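PDB 4BS9: TruD from Uncultured prochloron, which probably carries out the ATP-dependent heterocyclisation of precursor-peptide residues to azolines during cyanobactin (trunkamide) biosynthesis, and binds zinc. Local coordinates for residues Leu187-Gly199 with Arg253-Ala267. Sequence-based numbering, arbitrary orientation.
Sequences LLVKPVGSILWLG and RATLPSTLQTGLQWA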
ATOM      1  N   LEU A 187     -23.648 -13.296 -15.397  1.00 59.51           N
ATOM      2  CA  LEU A 187     -22.494 -12.428 -15.266  1.00 59.12           C
ATOM      3  C   LEU A 187     -22.841 -11.057 -15.805  1.00 59.80           C
ATOM      4  O   LEU A 187     -23.330 -10.948 -16.932  1.00 60.88           O
ATOM      5  CB  LEU A 187     -21.317 -12.981 -16.067  1.00 59.28           C
ATOM      6  CG  LEU A 187     -20.136 -12.019 -16.292  1.00 58.96           C
ATOM      7  CD1 LEU A 187     -19.347 -11.865 -15.009  1.00 59.98           C
ATOM      8  CD2 LEU A 187     -19.205 -12.507 -17.382  1.00 58.18           C
ATOM      9  N   LEU A 188     -22.583 -10.016 -15.010  1.00 59.63           N
ATOM     10  CA  LEU A 188     -22.720  -8.641 -15.490  1.00 58.91           C
ATOM     11  C   LEU A 188     -21.417  -8.151 -16.099  1.00 58.80           C
ATOM     12  O   LEU A 188     -20.347  -8.488 -15.610  1.00 59.17           O
ATOM     13  CB  LEU A 188     -23.114  -7.701 -14.368  1.00 57.63           C
ATOM     14  CG  LEU A 188     -24.595  -7.444 -14.169  1.00 58.88           C
ATOM     15  CD1 LEU A 188     -24.732  -6.493 -12.988  1.00 60.67           C
ATOM     16  CD2 LEU A 188     -25.266  -6.867 -15.413  1.00 58.60           C
ATOM     17  N   VAL A 189     -21.535  -7.360 -17.167  1.00 59.94           N
ATOM     18  CA  VAL A 189     -20.409  -6.709 -17.835  1.00 57.52           C
ATOM     19  C   VAL A 189     -20.826  -5.327 -18.339  1.00 57.80           C
ATOM     20  O   VAL A 189     -21.845  -5.185 -19.019  1.00 56.26           O
ATOM     21  CB  VAL A 189     -19.956  -7.492 -19.065  1.00 57.80           C
ATOM     22  CG1 VAL A 189     -18.747  -6.828 -19.682  1.00 60.13           C
ATOM     23  CG2 VAL A 189     -19.622  -8.922 -18.709  1.00 59.53           C
ATOM     24  N   LYS A 190     -20.040  -4.316 -17.999  1.00 58.22           N
ATOM     25  CA  LYS A 190     -20.161  -3.006 -18.619  1.00 61.09           C
ATOM     26  C   LYS A 190     -18.931  -2.781 -19.470  1.00 61.61           C
ATOM     27  O   LYS A 190     -17.880  -2.428 -18.946  1.00 69.28           O
ATOM     28  CB  LYS A 190     -20.257  -1.905 -17.575  1.00 62.75           C
ATOM     29  CG  LYS A 190     -20.491  -0.538 -18.185  1.00 66.23           C
ATOM     30  CD  LYS A 190     -20.693   0.548 -17.131  1.00 66.77           C
ATOM     31  CE  LYS A 190     -19.370   1.131 -16.668  1.00 68.94           C
ATOM     32  NZ  LYS A 190     -18.726   2.069 -17.649  1.00 70.96           N
ATOM     33  N   PRO A 191     -19.045  -2.999 -20.784  1.00 60.07           N
ATOM     34  CA  PRO A 191     -17.931  -2.793 -21.696  1.00 58.03           C
ATOM     35  C   PRO A 191     -17.900  -1.393 -22.324  1.00 57.46           C
ATOM     36  O   PRO A 191     -16.917  -1.017 -22.961  1.00 59.96           O
ATOM     37  CB  PRO A 191     -18.193  -3.841 -22.770  1.00 58.13           C
ATOM     38  CG  PRO A 191     -19.678  -3.877 -22.865  1.00 58.98           C
ATOM     39  CD  PRO A 191     -20.210  -3.569 -21.486  1.00 60.47           C
ATOM     40  N   VAL A 192     -18.962  -0.621 -22.153  1.00 56.56           N
ATOM     41  CA  VAL A 192     -18.968   0.759 -22.642  1.00 57.74           C
ATOM     42  C   VAL A 192     -18.485   1.723 -21.556  1.00 59.39           C
ATOM     43  O   VAL A 192     -18.420   1.373 -20.371  1.00 57.08           O
ATOM     44  CB  VAL A 192     -20.354   1.171 -23.151  1.00 57.45           C
ATOM     45  CG1 VAL A 192     -20.681   0.397 -24.405  1.00 59.73           C
ATOM     46  CG2 VAL A 192     -21.442   0.921 -22.125  1.00 57.06           C
ATOM     47  N   GLY A 193     -18.132   2.937 -21.952  1.00 60.92           N
ATOM     48  CA  GLY A 193     -17.574   3.880 -20.990  1.00 62.66           C
ATOM     49  C   GLY A 193     -16.056   3.829 -20.827  1.00 60.78           C
ATOM     50  O   GLY A 193     -15.382   2.910 -21.287  1.00 61.43           O
ATOM     51  N   SER A 194     -15.537   4.841 -20.147  1.00 60.43           N
ATOM     52  CA  SER A 194     -14.109   4.989 -19.895  1.00 58.86           C
ATOM     53  C   SER A 194     -13.595   4.029 -18.831  1.00 56.88           C
ATOM     54  O   SER A 194     -12.380   3.908 -18.652  1.00 52.52           O
ATOM     55  CB  SER A 194     -13.820   6.423 -19.444  1.00 59.37           C
ATOM     56  OG  SER A 194     -14.675   6.788 -18.371  1.00 58.05           O
ATOM     57  N   ILE A 195     -14.506   3.392 -18.091  1.00 55.62           N
ATOM     58  CA  ILE A 195     -14.109   2.376 -17.137  1.00 53.86           C
ATOM     59  C   ILE A 195     -14.918   1.114 -17.344  1.00 53.36           C
ATOM     60  O   ILE A 195     -16.140   1.144 -17.341  1.00 52.87           O
ATOM     61  CB  ILE A 195     -14.275   2.838 -15.697  1.00 55.87           C
ATOM     62  CG1 ILE A 195     -13.707   4.237 -15.505  1.00 57.19           C
ATOM     63  CG2 ILE A 195     -13.581   1.855 -14.765  1.00 56.77           C
ATOM     64  CD1 ILE A 195     -13.933   4.776 -14.107  1.00 58.35           C
ATOM     65  N   LEU A 196     -14.214   0.005 -17.517  1.00 55.25           N
ATOM     66  CA  LEU A 196     -14.823  -1.259 -17.884  1.00 57.02           C
ATOM     67  C   LEU A 196     -15.078  -2.012 -16.601  1.00 58.95           C
ATOM     68  O   LEU A 196     -14.208  -2.031 -15.726  1.00 59.68           O
ATOM     69  CB  LEU A 196     -13.875  -2.055 -18.769  1.00 57.45           C
ATOM     70  CG  LEU A 196     -13.397  -1.278 -20.002  1.00 60.26           C
ATOM     71  CD1 LEU A 196     -12.214  -1.966 -20.640  1.00 61.72           C
ATOM     72  CD2 LEU A 196     -14.508  -1.120 -21.021  1.00 61.47           C
ATOM     73  N   TRP A 197     -16.272  -2.595 -16.472  1.00 56.57           N
ATOM     74  CA  TRP A 197     -16.631  -3.335 -15.285  1.00 55.07           C
ATOM     75  C   TRP A 197     -16.876  -4.769 -15.673  1.00 57.54           C
ATOM     76  O   TRP A 197     -17.664  -5.019 -16.568  1.00 61.83           O
ATOM     77  CB  TRP A 197     -17.913  -2.806 -14.693  1.00 55.70           C
ATOM     78  CG  TRP A 197     -17.870  -1.419 -14.158  1.00 58.11           C
ATOM     79  CD1 TRP A 197     -17.126  -0.364 -14.612  1.00 58.22           C
ATOM     80  CD2 TRP A 197     -18.649  -0.916 -13.070  1.00 58.14           C
ATOM     81  NE1 TRP A 197     -17.386   0.755 -13.864  1.00 56.62           N
ATOM     82  CE2 TRP A 197     -18.320   0.447 -12.913  1.00 56.78           C
ATOM     83  CE3 TRP A 197     -19.576  -1.494 -12.195  1.00 58.49           C
ATOM     84  CZ2 TRP A 197     -18.886   1.243 -11.921  1.00 57.91           C
ATOM     85  CZ3 TRP A 197     -20.149  -0.701 -11.209  1.00 58.41           C
ATOM     86  CH2 TRP A 197     -19.803   0.658 -11.085  1.00 59.52           C
ATOM     87  N   LEU A 198     -16.215  -5.705 -15.001  1.00 59.82           N
ATOM     88  CA  LEU A 198     -16.544  -7.119 -15.123  1.00 62.54           C
ATOM     89  C   LEU A 198     -17.149  -7.690 -13.849  1.00 59.44           C
ATOM     90  O   LEU A 198     -16.701  -7.415 -12.756  1.00 63.46           O
ATOM     91  CB  LEU A 198     -15.300  -7.910 -15.480  1.00 68.71           C
ATOM     92  CG  LEU A 198     -15.246  -8.288 -16.951  1.00 74.06           C
ATOM     93  CD1 LEU A 198     -15.342  -7.066 -17.859  1.00 78.75           C
ATOM     94  CD2 LEU A 198     -13.959  -9.053 -17.203  1.00 75.55           C
ATOM     95  N   GLY A 199     -18.180  -8.490 -14.001  1.00 57.07           N
ATOM     96  CA  GLY A 199     -18.810  -9.118 -12.866  1.00 59.98           C
ATOM     97  C   GLY A 199     -19.696  -8.192 -12.043  1.00 61.22           C
ATOM     98  O   GLY A 199     -19.896  -7.033 -12.389  1.00 61.47           O
ATOM     99  N   ARG A 253     -21.957   8.020 -22.339  1.00 94.52           N
ATOM    100  CA  ARG A 253     -20.868   7.019 -22.311  1.00 89.28           C
ATOM    101  C   ARG A 253     -19.769   7.154 -23.369  1.00 83.15           C
ATOM    102  O   ARG A 253     -20.023   7.027 -24.564  1.00 83.35           O
ATOM    103  CB  ARG A 253     -21.450   5.601 -22.420  1.00 89.20           C
ATOM    104  CG  ARG A 253     -22.167   5.102 -21.174  1.00 91.16           C
ATOM    105  CD  ARG A 253     -21.227   4.980 -19.983  1.00 92.11           C
ATOM    106  NE  ARG A 253     -21.935   4.680 -18.735  1.00 92.07           N
ATOM    107  CZ  ARG A 253     -22.219   5.561 -17.774  1.00 91.10           C
ATOM    108  NH1 ARG A 253     -21.871   6.847 -17.885  1.00 88.81           N
ATOM    109  NH2 ARG A 253     -22.873   5.145 -16.687  1.00 88.13           N
ATOM    110  N   ALA A 254     -18.539   7.351 -22.905  1.00 75.31           N
ATOM    111  CA  ALA A 254     -17.369   7.382 -23.776  1.00 73.37           C
ATOM    112  C   ALA A 254     -16.934   5.983 -24.180  1.00 70.44           C
ATOM    113  O   ALA A 254     -16.811   5.107 -23.340  1.00 68.43           O
ATOM    114  CB  ALA A 254     -16.217   8.054 -23.066  1.00 75.11           C
ATOM    115  N   THR A 255     -16.657   5.783 -25.459  1.00 69.28           N
ATOM    116  CA  THR A 255     -16.367   4.449 -25.971  1.00 66.62           C
ATOM    117  C   THR A 255     -15.579   4.588 -27.276  1.00 67.97           C
ATOM    118  O   THR A 255     -16.091   5.113 -28.273  1.00 71.02           O
ATOM    119  CB  THR A 255     -17.683   3.633 -26.213  1.00 67.86           C
ATOM    120  OG1 THR A 255     -18.564   3.744 -25.086  1.00 71.26           O
ATOM    121  CG2 THR A 255     -17.414   2.143 -26.461  1.00 65.48           C
ATOM    122  N   LEU A 256     -14.322   4.147 -27.264  1.00 63.92           N
ATOM    123  CA  LEU A 256     -13.620   3.897 -28.510  1.00 62.25           C
ATOM    124  C   LEU A 256     -13.907   2.457 -28.883  1.00 61.67           C
ATOM    125  O   LEU A 256     -14.166   1.640 -28.008  1.00 63.24           O
ATOM    126  CB  LEU A 256     -12.123   4.046 -28.349  1.00 60.32           C
ATOM    127  CG  LEU A 256     -11.596   5.324 -27.742  1.00 59.91           C
ATOM    128  CD1 LEU A 256     -10.086   5.236 -27.694  1.00 59.33           C
ATOM    129  CD2 LEU A 256     -12.023   6.512 -28.566  1.00 62.91           C
ATOM    130  N   PRO A 257     -13.866   2.131 -30.176  1.00 61.46           N
ATOM    131  CA  PRO A 257     -13.955   0.718 -30.530  1.00 60.50           C
ATOM    132  C   PRO A 257     -12.926  -0.115 -29.788  1.00 56.70           C
ATOM    133  O   PRO A 257     -13.247  -1.204 -29.317  1.00 55.41           O
ATOM    134  CB  PRO A 257     -13.672   0.703 -32.040  1.00 61.63           C
ATOM    135  CG  PRO A 257     -13.375   2.119 -32.425  1.00 62.63           C
ATOM    136  CD  PRO A 257     -13.923   2.997 -31.358  1.00 63.09           C
ATOM    137  N   SER A 258     -11.714   0.420 -29.663  1.00 56.39           N
ATOM    138  CA  SER A 258     -10.633  -0.282 -28.985  1.00 54.86           C
ATOM    139  C   SER A 258     -10.952  -0.572 -27.512  1.00 53.81           C
ATOM    140  O   SER A 258     -10.610  -1.631 -27.010  1.00 53.26           O
ATOM    141  CB  SER A 258      -9.296   0.476 -29.130  1.00 55.45           C
ATOM    142  OG  SER A 258      -9.209   1.609 -28.281  1.00 55.00           O
ATOM    143  N   THR A 259     -11.622   0.337 -26.814  1.00 53.17           N
ATOM    144  CA  THR A 259     -11.933   0.075 -25.416  1.00 52.23           C
ATOM    145  C   THR A 259     -13.089  -0.886 -25.313  1.00 53.82           C
ATOM    146  O   THR A 259     -13.122  -1.736 -24.432  1.00 55.44           O
ATOM    147  CB  THR A 259     -12.269   1.341 -24.617  1.00 52.95           C
ATOM    148  OG1 THR A 259     -13.557   1.847 -24.993  1.00 52.71           O
ATOM    149  CG2 THR A 259     -11.177   2.391 -24.824  1.00 55.54           C
ATOM    150  N   LEU A 260     -14.062  -0.734 -26.194  1.00 56.90           N
ATOM    151  CA  LEU A 260     -15.162  -1.667 -26.233  1.00 58.63           C
ATOM    152  C   LEU A 260     -14.562  -3.056 -26.418  1.00 60.12           C
ATOM    153  O   LEU A 260     -14.818  -3.981 -25.635  1.00 59.54           O
ATOM    154  CB  LEU A 260     -16.113  -1.331 -27.385  1.00 61.28           C
ATOM    155  CG  LEU A 260     -17.255  -2.327 -27.627  1.00 62.95           C
ATOM    156  CD1 LEU A 260     -18.195  -2.366 -26.426  1.00 65.35           C
ATOM    157  CD2 LEU A 260     -18.023  -1.991 -28.888  1.00 63.07           C
ATOM    158  N   GLN A 261     -13.725  -3.186 -27.437  1.00 58.25           N
ATOM    159  CA  GLN A 261     -13.254  -4.494 -27.808  1.00 60.24           C
ATOM    160  C   GLN A 261     -12.395  -5.112 -26.715  1.00 56.52           C
ATOM    161  O   GLN A 261     -12.365  -6.317 -26.550  1.00 54.11           O
ATOM    162  CB  GLN A 261     -12.488  -4.425 -29.126  1.00 64.67           C
ATOM    163  CG  GLN A 261     -12.717  -5.611 -30.045  1.00 68.47           C
ATOM    164  CD  GLN A 261     -14.169  -5.746 -30.448  1.00 69.44           C
ATOM    165  OE1 GLN A 261     -14.882  -4.749 -30.605  1.00 68.09           O
ATOM    166  NE2 GLN A 261     -14.622  -6.981 -30.608  1.00 71.82           N
ATOM    167  N   THR A 262     -11.692  -4.273 -25.974  1.00 57.38           N
ATOM    168  CA  THR A 262     -10.865  -4.742 -24.883  1.00 56.16           C
ATOM    169  C   THR A 262     -11.762  -5.443 -23.862  1.00 56.78           C
ATOM    170  O   THR A 262     -11.527  -6.590 -23.513  1.00 60.02           O
ATOM    171  CB  THR A 262     -10.080  -3.583 -24.238  1.00 54.50           C
ATOM    172  OG1 THR A 262      -9.113  -3.097 -25.168  1.00 54.63           O
ATOM    173  CG2 THR A 262      -9.356  -4.047 -23.003  1.00 54.96           C
ATOM    174  N   GLY A 263     -12.807  -4.755 -23.425  1.00 58.77           N
ATOM    175  CA  GLY A 263     -13.723  -5.261 -22.406  1.00 57.77           C
ATOM    176  C   GLY A 263     -14.384  -6.563 -22.805  1.00 57.68           C
ATOM    177  O   GLY A 263     -14.487  -7.488 -22.010  1.00 62.75           O
ATOM    178  N   LEU A 264     -14.830  -6.651 -24.043  1.00 58.15           N
ATOM    179  CA  LEU A 264     -15.520  -7.849 -24.495  1.00 56.36           C
ATOM    180  C   LEU A 264     -14.551  -9.021 -24.523  1.00 54.13           C
ATOM    181  O   LEU A 264     -14.846 -10.135 -24.096  1.00 53.95           O
ATOM    182  CB  LEU A 264     -16.125  -7.622 -25.880  1.00 57.05           C
ATOM    183  CG  LEU A 264     -17.184  -6.529 -26.013  1.00 57.93           C
ATOM    184  CD1 LEU A 264     -17.705  -6.462 -27.439  1.00 60.28           C
ATOM    185  CD2 LEU A 264     -18.336  -6.801 -25.074  1.00 60.34           C
ATOM    186  N   GLN A 265     -13.366  -8.745 -25.005  1.00 53.66           N
ATOM    187  CA  GLN A 265     -12.367  -9.763 -25.115  1.00 55.57           C
ATOM    188  C   GLN A 265     -11.864 -10.248 -23.736  1.00 56.32           C
ATOM    189  O   GLN A 265     -11.679 -11.436 -23.497  1.00 55.92           O
ATOM    190  CB  GLN A 265     -11.235  -9.191 -25.926  1.00 57.53           C
ATOM    191  CG  GLN A 265     -10.598 -10.245 -26.753  1.00 61.77           C
ATOM    192  CD  GLN A 265     -11.422 -10.628 -27.958  1.00 60.55           C
ATOM    193  OE1 GLN A 265     -12.003  -9.775 -28.611  1.00 58.55           O
ATOM    194  NE2 GLN A 265     -11.446 -11.924 -28.275  1.00 62.38           N
ATOM    195  N   TRP A 266     -11.655  -9.307 -22.829  1.00 55.68           N
ATOM    196  CA  TRP A 266     -11.322  -9.627 -21.466  1.00 56.09           C
ATOM    197  C   TRP A 266     -12.395 -10.490 -20.828  1.00 56.88           C
ATOM    198  O   TRP A 266     -12.092 -11.436 -20.110  1.00 61.31           O
ATOM    199  CB  TRP A 266     -11.183  -8.339 -20.687  1.00 56.49           C
ATOM    200  CG  TRP A 266     -10.759  -8.505 -19.282  1.00 60.48           C
ATOM    201  CD1 TRP A 266     -10.079  -9.558 -18.732  1.00 62.02           C
ATOM    202  CD2 TRP A 266     -10.952  -7.561 -18.230  1.00 62.58           C
ATOM    203  NE1 TRP A 266      -9.852  -9.331 -17.391  1.00 62.54           N
ATOM    204  CE2 TRP A 266     -10.383  -8.114 -17.058  1.00 62.30           C
ATOM    205  CE3 TRP A 266     -11.579  -6.315 -18.155  1.00 61.27           C
ATOM    206  CZ2 TRP A 266     -10.417  -7.459 -15.838  1.00 61.24           C
ATOM    207  CZ3 TRP A 266     -11.605  -5.663 -16.948  1.00 61.87           C
ATOM    208  CH2 TRP A 266     -11.028  -6.234 -15.803  1.00 62.66           C
ATOM    209  N   ALA A 267     -13.649 -10.150 -21.080  1.00 54.67           N
ATOM    210  CA  ALA A 267     -14.764 -10.907 -20.546  1.00 53.19           C
ATOM    211  C   ALA A 267     -14.743 -12.337 -21.062  1.00 54.80           C
ATOM    212  O   ALA A 267     -14.951 -13.284 -20.295  1.00 54.31           O
ATOM    213  CB  ALA A 267     -16.077 -10.242 -20.919  1.00 52.61           C
TER
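Leu198 lays its CD2 methyl over one face of the Trp266 indole, 3.7 Å from the centroid of the six-membered ring and 18° off the ring normal, a CH-pi contact that suits a branched aliphatic chain beside a broad aromatic face. The first torsion of Trp266 (chi1 -176°) turns the indole away from its own backbone N and beneath that methyl.

The other apolar contacts run along the helix. Pro191, just beyond strand 187-190, wedges its compact ring against Leu260 and Leu264, with CB 3.8 Å from Leu264 CD2. Leu196 lays its methyls against the helix backbone, CD1 lying 4.0 Å from Gly263 N. Gly263, without a side chain, lets the Pro191 backbone approach to 4.9 Å between the CA atoms of Pro191 and Gly263, where a CB would crowd Pro191 and Leu196.

Polar contacts gather at the hairpin turn. Gly193 N donates an almost straight hydrogen bond to Thr255 OG1 (3.3 Å); a CB on Gly193 would jam against the preceding carbonyl O and Lys190 NZ. Lys190 runs out extended, then bends at its end, so that NZ bonds both Val192 O and Ile195 O, 2.8 Å from each, tying the two sides of the turn together. Its salt bridge to Glu27 of the second subunit probably offsets its charge, NZ lying 4.3 Å from Arg253 NE; Arg253 has a long, weak ion pair with Asp166. In the helix's first turn, Thr259 OG1 donates to Leu256 O.

Strands 187-190 and 195-199 form a beta hairpin within a mixed sheet, and helix 257-267 packs on one face of it, only 15° from parallel to strand 195-199: the alpha-on-beta layering of an alpha/beta domain.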